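Local coordinates for PROTEIN (hypothetical protein EF0366) (Enterococcus faecalis, PDB 1VPY) that is of unknown function but belongs to the DUF72 family and folds as a closed parallel beta/alpha barrel of the TIM type, at residues 115-120 against 145-150; 149-154 against 174-179. One frame throughout, in Å; residues are numbered along the deposited sequence.

Contact 1 (115-120 against 145-150); sequences FAFLVQ and LPIAIE
Q120 and E150 lie side by side at the C-terminal ends of two parallel neighbours in the TIM barrel, strands 114-120 and 147-150. CG of Q120 rests 3.7 Å from CD of E150, and the amide and carboxylate planes are turned 41° from each other. Both side chains leave the backbone with CG anti to N (chi1 180° for Q120), then differ: Q120 bends at chi2, E150 runs on extended. On the same barrel-interior face, CD1 of L118 meets CB of E150 at 3.8 Å, and farther back the methyls of A116 and A148 touch, CB to CB at 3.9 Å.

The other face looks out to the helical layer. There I147 reaches across to F117, its CD1 sitting 3.7 Å from CB of F117 and near the plane of the ring at the edge; CD1 of L145 is also at that edge, by CE2. Beyond them CG2 of V119 meets CG2 of I147, and CD1 of I149 comes up against CB of V119. F101 adds an edge-to-face ring partner to F117.

Between the two faces runs the parallel hydrogen-bond pattern: F117 N to P146 O, A148 N to F117 O, V119 N to A148 O at 2.9 Å, and E150 N to V119 O, the straightest at 175°.

The chemistry divides by face: apolar toward the helices, polar inside at the strand ends, where the buried E150 carboxylate has R204 at OE1 and R152 and H206 at OE2, and K76 bonds OE1 of Q120.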
loop_
_atom_site.group_PDB
_atom_site.type_symbol
_atom_site.label_atom_id
_atom_site.label_comp_id
_atom_site.label_asym_id
_atom_site.label_seq_id
_atom_site.Cartn_x
_atom_site.Cartn_y
_atom_site.Cartn_z
ATOM N N PHE A 115 -8.815 2.255 4.017
ATOM C CA PHE A 115 -7.679 3.138 4.185
ATOM C C PHE A 115 -7.237 3.677 2.807
ATOM O O PHE A 115 -7.174 4.891 2.602
ATOM C CB PHE A 115 -6.541 2.441 4.930
ATOM C CG PHE A 115 -5.416 3.355 5.297
ATOM C CD1 PHE A 115 -5.500 4.165 6.415
ATOM C CD2 PHE A 115 -4.267 3.411 4.519
ATOM C CE1 PHE A 115 -4.458 5.018 6.761
ATOM C CE2 PHE A 115 -3.217 4.262 4.858
ATOM C CZ PHE A 115 -3.323 5.068 5.988
ATOM N N ALA A 116 -6.968 2.779 1.863
ATOM C CA ALA A 116 -6.639 3.177 0.497
ATOM C C ALA A 116 -6.645 1.977 -0.440
ATOM O O ALA A 116 -6.459 0.845 0.010
ATOM C CB ALA A 116 -5.281 3.871 0.455
ATOM N N PHE A 117 -6.887 2.217 -1.728
ATOM C CA PHE A 117 -6.566 1.219 -2.748
ATOM C C PHE A 117 -5.086 1.320 -3.078
ATOM O O PHE A 117 -4.597 2.409 -3.395
ATOM C CB PHE A 117 -7.396 1.414 -4.021
ATOM C CG PHE A 117 -8.840 1.062 -3.855
ATOM C CD1 PHE A 117 -9.221 -0.243 -3.566
ATOM C CD2 PHE A 117 -9.820 2.032 -3.985
ATOM C CE1 PHE A 117 -10.560 -0.573 -3.402
ATOM C CE2 PHE A 117 -11.165 1.716 -3.821
ATOM C CZ PHE A 117 -11.537 0.413 -3.528
ATOM N N LEU A 118 -4.367 0.206 -2.980
ATOM C CA LEU A 118 -2.950 0.208 -3.334
ATOM C C LEU A 118 -2.786 -0.196 -4.783
ATOM O O LEU A 118 -3.141 -1.300 -5.172
ATOM C CB LEU A 118 -2.108 -0.685 -2.406
ATOM C CG LEU A 118 -0.686 -1.035 -2.872
ATOM C CD1 LEU A 118 0.265 0.170 -2.906
ATOM C CD2 LEU A 118 -0.116 -2.148 -2.022
ATOM N N VAL A 119 -2.276 0.728 -5.583
ATOM C CA VAL A 119 -1.929 0.437 -6.967
ATOM C C VAL A 119 -0.405 0.370 -7.007
ATOM O O VAL A 119 0.279 1.395 -6.927
ATOM C CB VAL A 119 -2.472 1.512 -7.938
ATOM C CG1 VAL A 119 -2.234 1.110 -9.382
ATOM C CG2 VAL A 119 -3.960 1.760 -7.702
ATOM N N GLN A 120 0.113 -0.852 -7.110
ATOM C CA GLN A 120 1.541 -1.113 -7.003
ATOM C C GLN A 120 2.112 -1.566 -8.356
ATOM O O GLN A 120 1.733 -2.623 -8.866
ATOM C CB GLN A 120 1.763 -2.159 -5.902
ATOM C CG GLN A 120 3.207 -2.559 -5.652
ATOM C CD GLN A 120 3.631 -3.725 -6.507
ATOM O OE1 GLN A 120 3.057 -4.817 -6.427
ATOM N NE2 GLN A 120 4.636 -3.505 -7.340
ATOM N N LEU A 145 -11.772 8.590 -4.627
ATOM C CA LEU A 145 -11.379 7.506 -3.732
ATOM C C LEU A 145 -9.901 7.617 -3.352
ATOM O O LEU A 145 -9.085 8.057 -4.172
ATOM C CB LEU A 145 -11.673 6.147 -4.381
ATOM C CG LEU A 145 -13.153 5.819 -4.601
ATOM C CD1 LEU A 145 -13.308 4.581 -5.447
ATOM C CD2 LEU A 145 -13.893 5.667 -3.269
ATOM N N PRO A 146 -9.552 7.221 -2.107
ATOM C CA PRO A 146 -8.167 7.317 -1.635
ATOM C C PRO A 146 -7.255 6.298 -2.323
ATOM O O PRO A 146 -7.442 5.092 -2.164
ATOM C CB PRO A 146 -8.288 7.014 -0.140
ATOM C CG PRO A 146 -9.519 6.168 -0.024
ATOM C CD PRO A 146 -10.453 6.661 -1.078
ATOM N N ILE A 147 -6.283 6.788 -3.088
ATOM C CA ILE A 147 -5.380 5.919 -3.839
ATOM C C ILE A 147 -3.939 6.038 -3.345
ATOM O O ILE A 147 -3.357 7.124 -3.348
ATOM C CB ILE A 147 -5.424 6.213 -5.357
ATOM C CG1 ILE A 147 -6.847 6.064 -5.908
ATOM C CG2 ILE A 147 -4.453 5.316 -6.109
ATOM C CD1 ILE A 147 -7.497 4.715 -5.643
ATOM N N ALA A 148 -3.379 4.915 -2.908
ATOM C CA ALA A 148 -1.976 4.851 -2.566
ATOM C C ALA A 148 -1.241 4.252 -3.754
ATOM O O ALA A 148 -1.526 3.123 -4.172
ATOM C CB ALA A 148 -1.769 4.021 -1.319
ATOM N N ILE A 149 -0.313 5.021 -4.314
ATOM C CA ILE A 149 0.469 4.597 -5.478
ATOM C C ILE A 149 1.831 4.109 -4.989
ATOM O O ILE A 149 2.488 4.783 -4.191
ATOM C CB ILE A 149 0.667 5.785 -6.479
ATOM C CG1 ILE A 149 -0.670 6.277 -7.063
ATOM C CG2 ILE A 149 1.705 5.459 -7.546
ATOM C CD1 ILE A 149 -1.311 5.375 -8.105
ATOM N N GLU A 150 2.240 2.932 -5.455
ATOM C CA GLU A 150 3.597 2.433 -5.212
ATOM C C GLU A 150 4.358 2.169 -6.509
ATOM O O GLU A 150 3.800 1.605 -7.444
ATOM C CB GLU A 150 3.574 1.162 -4.373
ATOM C CG GLU A 150 4.940 0.814 -3.838
ATOM C CD GLU A 150 4.982 -0.519 -3.140
ATOM O OE1 GLU A 150 4.077 -0.806 -2.323
ATOM O OE2 GLU A 150 5.941 -1.273 -3.405
#

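Contact 2 (149-154 against 174-179); sequences IELRNN and FSLVIV
The F174 ring takes CG1 of I149 over one face, 3.6 Å above its plane and offset toward the rim, a CH-pi contact 22° off the ring normal. The pair lies within the beta-alpha-beta unit of strand 147-150, helix 162-171 and strand 175-180 in the TIM barrel. CG1 is nearly equidistant from CG and CD1 of the ring, while CD1 of I149 only brushes CE1. The I149 torsion that sets CG1 anti to the carbonyl carbon (chi1 -63°) brings that methylene over the ring. M169 of helix 162-171 also packs on F174. Farther along the same side, the delta methyls of L151 and L176 meet, CD1 to CD1 at 3.8 Å, the two side chains crossing at about a right angle; L176 is covered by M165, L166 and M169.

The barrel interior is built differently. E150 passes two valines: its CB lies against CB of V177, and its CD is 3.7 Å from CG1 of V179. CG1 of V177 and CG1 of V179 both lie against the same side of the carboxylate, nearest OE1 and OE2 respectively. Within 149-154, the salt bridge from NH1 of R152 to OE2 has weak hydrogen-bond geometry; the main partner of the carboxylate is R204.

Two backbone bonds join the strands on either side of the I149-L176 pair. I149 N donates to S175 O from above the carbonyl plane, 42° out of it; V177 N donates to I149 O over 2.7 Å, approaching nearly in line with the carbonyl. Beyond V177 the direct pairing is replaced by a water bridge: one water accepts from L151 N and donates to V177 O, the second leg 2.7 Å long.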
loop_
_atom_site.group_PDB
_atom_site.type_symbol
_atom_site.label_atom_id
_atom_site.label_comp_id
_atom_site.label_asym_id
_atom_site.label_seq_id
_atom_site.Cartn_x
_atom_site.Cartn_y
_atom_site.Cartn_z
ATOM N N ILE A 149 -0.313 5.021 -4.314
ATOM C CA ILE A 149 0.469 4.597 -5.478
ATOM C C ILE A 149 1.831 4.109 -4.989
ATOM O O ILE A 149 2.488 4.783 -4.191
ATOM C CB ILE A 149 0.667 5.785 -6.479
ATOM C CG1 ILE A 149 -0.670 6.277 -7.063
ATOM C CG2 ILE A 149 1.705 5.459 -7.546
ATOM C CD1 ILE A 149 -1.311 5.375 -8.105
ATOM N N GLU A 150 2.240 2.932 -5.455
ATOM C CA GLU A 150 3.597 2.433 -5.212
ATOM C C GLU A 150 4.358 2.169 -6.509
ATOM O O GLU A 150 3.800 1.605 -7.444
ATOM C CB GLU A 150 3.574 1.162 -4.373
ATOM C CG GLU A 150 4.940 0.814 -3.838
ATOM C CD GLU A 150 4.982 -0.519 -3.140
ATOM O OE1 GLU A 150 4.077 -0.806 -2.323
ATOM O OE2 GLU A 150 5.941 -1.273 -3.405
ATOM N N LEU A 151 5.635 2.563 -6.537
ATOM C CA LEU A 151 6.514 2.383 -7.705
ATOM C C LEU A 151 7.752 1.532 -7.365
ATOM O O LEU A 151 8.224 1.555 -6.223
ATOM C CB LEU A 151 6.965 3.747 -8.244
ATOM C CG LEU A 151 5.964 4.910 -8.302
ATOM C CD1 LEU A 151 6.680 6.241 -8.280
ATOM C CD2 LEU A 151 5.046 4.815 -9.505
ATOM N N ARG A 152 8.262 0.788 -8.357
ATOM C CA ARG A 152 9.493 -0.023 -8.212
ATOM C C ARG A 152 10.571 0.382 -9.205
ATOM O O ARG A 152 11.453 -0.420 -9.528
ATOM C CB ARG A 152 9.231 -1.527 -8.401
ATOM C CG ARG A 152 8.402 -2.188 -7.333
ATOM C CD ARG A 152 8.907 -3.586 -6.985
ATOM N NE ARG A 152 7.899 -4.370 -6.263
ATOM C CZ ARG A 152 7.366 -4.030 -5.089
ATOM N NH1 ARG A 152 7.729 -2.907 -4.486
ATOM N NH2 ARG A 152 6.454 -4.806 -4.512
ATOM N N ASN A 153 10.503 1.615 -9.694
ATOM C CA ASN A 153 11.476 2.109 -10.670
ATOM C C ASN A 153 12.067 3.444 -10.235
ATOM O O ASN A 153 11.332 4.394 -9.958
ATOM C CB ASN A 153 10.824 2.226 -12.049
ATOM C CG ASN A 153 11.812 2.584 -13.127
ATOM O OD1 ASN A 153 12.277 3.721 -13.208
ATOM N ND2 ASN A 153 12.137 1.616 -13.973
ATOM N N ASN A 154 13.393 3.520 -10.191
ATOM C CA ASN A 154 14.076 4.690 -9.638
ATOM C C ASN A 154 14.102 5.940 -10.527
ATOM O O ASN A 154 14.516 7.005 -10.063
ATOM C CB ASN A 154 15.500 4.335 -9.206
ATOM C CG ASN A 154 16.491 4.428 -10.349
ATOM O OD1 ASN A 154 17.312 5.346 -10.398
ATOM N ND2 ASN A 154 16.405 3.492 -11.288
ATOM N N PHE A 174 -2.690 11.769 -4.830
ATOM C CA PHE A 174 -2.159 10.419 -4.706
ATOM C C PHE A 174 -1.297 10.356 -3.460
ATOM O O PHE A 174 -0.505 11.270 -3.198
ATOM C CB PHE A 174 -1.333 10.024 -5.932
ATOM C CG PHE A 174 -2.156 9.618 -7.128
ATOM C CD1 PHE A 174 -3.331 8.883 -6.977
ATOM C CD2 PHE A 174 -1.733 9.941 -8.414
ATOM C CE1 PHE A 174 -4.087 8.499 -8.093
ATOM C CE2 PHE A 174 -2.477 9.565 -9.533
ATOM C CZ PHE A 174 -3.655 8.846 -9.373
ATOM N N SER A 175 -1.470 9.296 -2.675
ATOM C CA SER A 175 -0.615 9.056 -1.523
ATOM C C SER A 175 0.582 8.205 -1.971
ATOM O O SER A 175 0.463 6.985 -2.119
ATOM C CB SER A 175 -1.400 8.375 -0.404
ATOM O OG SER A 175 -0.561 8.137 0.709
ATOM N N LEU A 176 1.725 8.844 -2.220
ATOM C CA LEU A 176 2.879 8.109 -2.752
ATOM C C LEU A 176 3.484 7.230 -1.670
ATOM O O LEU A 176 3.927 7.720 -0.627
ATOM C CB LEU A 176 3.934 9.041 -3.340
ATOM C CG LEU A 176 5.182 8.361 -3.917
ATOM C CD1 LEU A 176 4.876 7.598 -5.212
ATOM C CD2 LEU A 176 6.287 9.382 -4.158
ATOM N N VAL A 177 3.493 5.928 -1.930
ATOM C CA VAL A 177 3.901 4.952 -0.930
ATOM C C VAL A 177 5.390 5.055 -0.604
ATOM O O VAL A 177 6.245 4.956 -1.497
ATOM C CB VAL A 177 3.505 3.523 -1.349
ATOM C CG1 VAL A 177 4.183 2.492 -0.465
ATOM C CG2 VAL A 177 1.965 3.357 -1.299
ATOM N N ILE A 178 5.695 5.291 0.672
ATOM C CA ILE A 178 7.084 5.327 1.113
ATOM C C ILE A 178 7.562 3.897 1.327
ATOM O O ILE A 178 6.960 3.150 2.109
ATOM C CB ILE A 178 7.274 6.153 2.398
ATOM C CG1 ILE A 178 6.647 7.544 2.225
ATOM C CG2 ILE A 178 8.768 6.255 2.719
ATOM C CD1 ILE A 178 6.452 8.294 3.490
ATOM N N VAL A 179 8.629 3.514 0.618
ATOM C CA VAL A 179 9.058 2.115 0.604
ATOM C C VAL A 179 10.454 1.827 1.155
ATOM O O VAL A 179 11.429 2.493 0.809
ATOM C CB VAL A 179 8.938 1.477 -0.798
ATOM C CG1 VAL A 179 7.487 1.387 -1.209
ATOM C CG2 VAL A 179 9.784 2.241 -1.841
HETATM O O HOH W 1 6.469 4.363 -4.079
#

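How the contacts relate
Contacts 1 and 2 sit side by side in the closed eight-stranded parallel barrel, their centres 10 Å apart. Strand 147-150, the fifth, is common to both: contact 1 joins it to the fourth strand, 114-120, and contact 2 to the sixth, 175-180. Along the chain they are successive beta-alpha-beta units, with helix 129-141 in the first connection and helix 162-171 in the second. I149 and E150 serve both, and the contacts also meet directly, through a probable hydrogen bond between I147 O and S175 N and by packing of A148 against V177. The shared strand carries E150 to the C-terminal end of the barrel, where TIM barrels usually have their active sites, though none is established here.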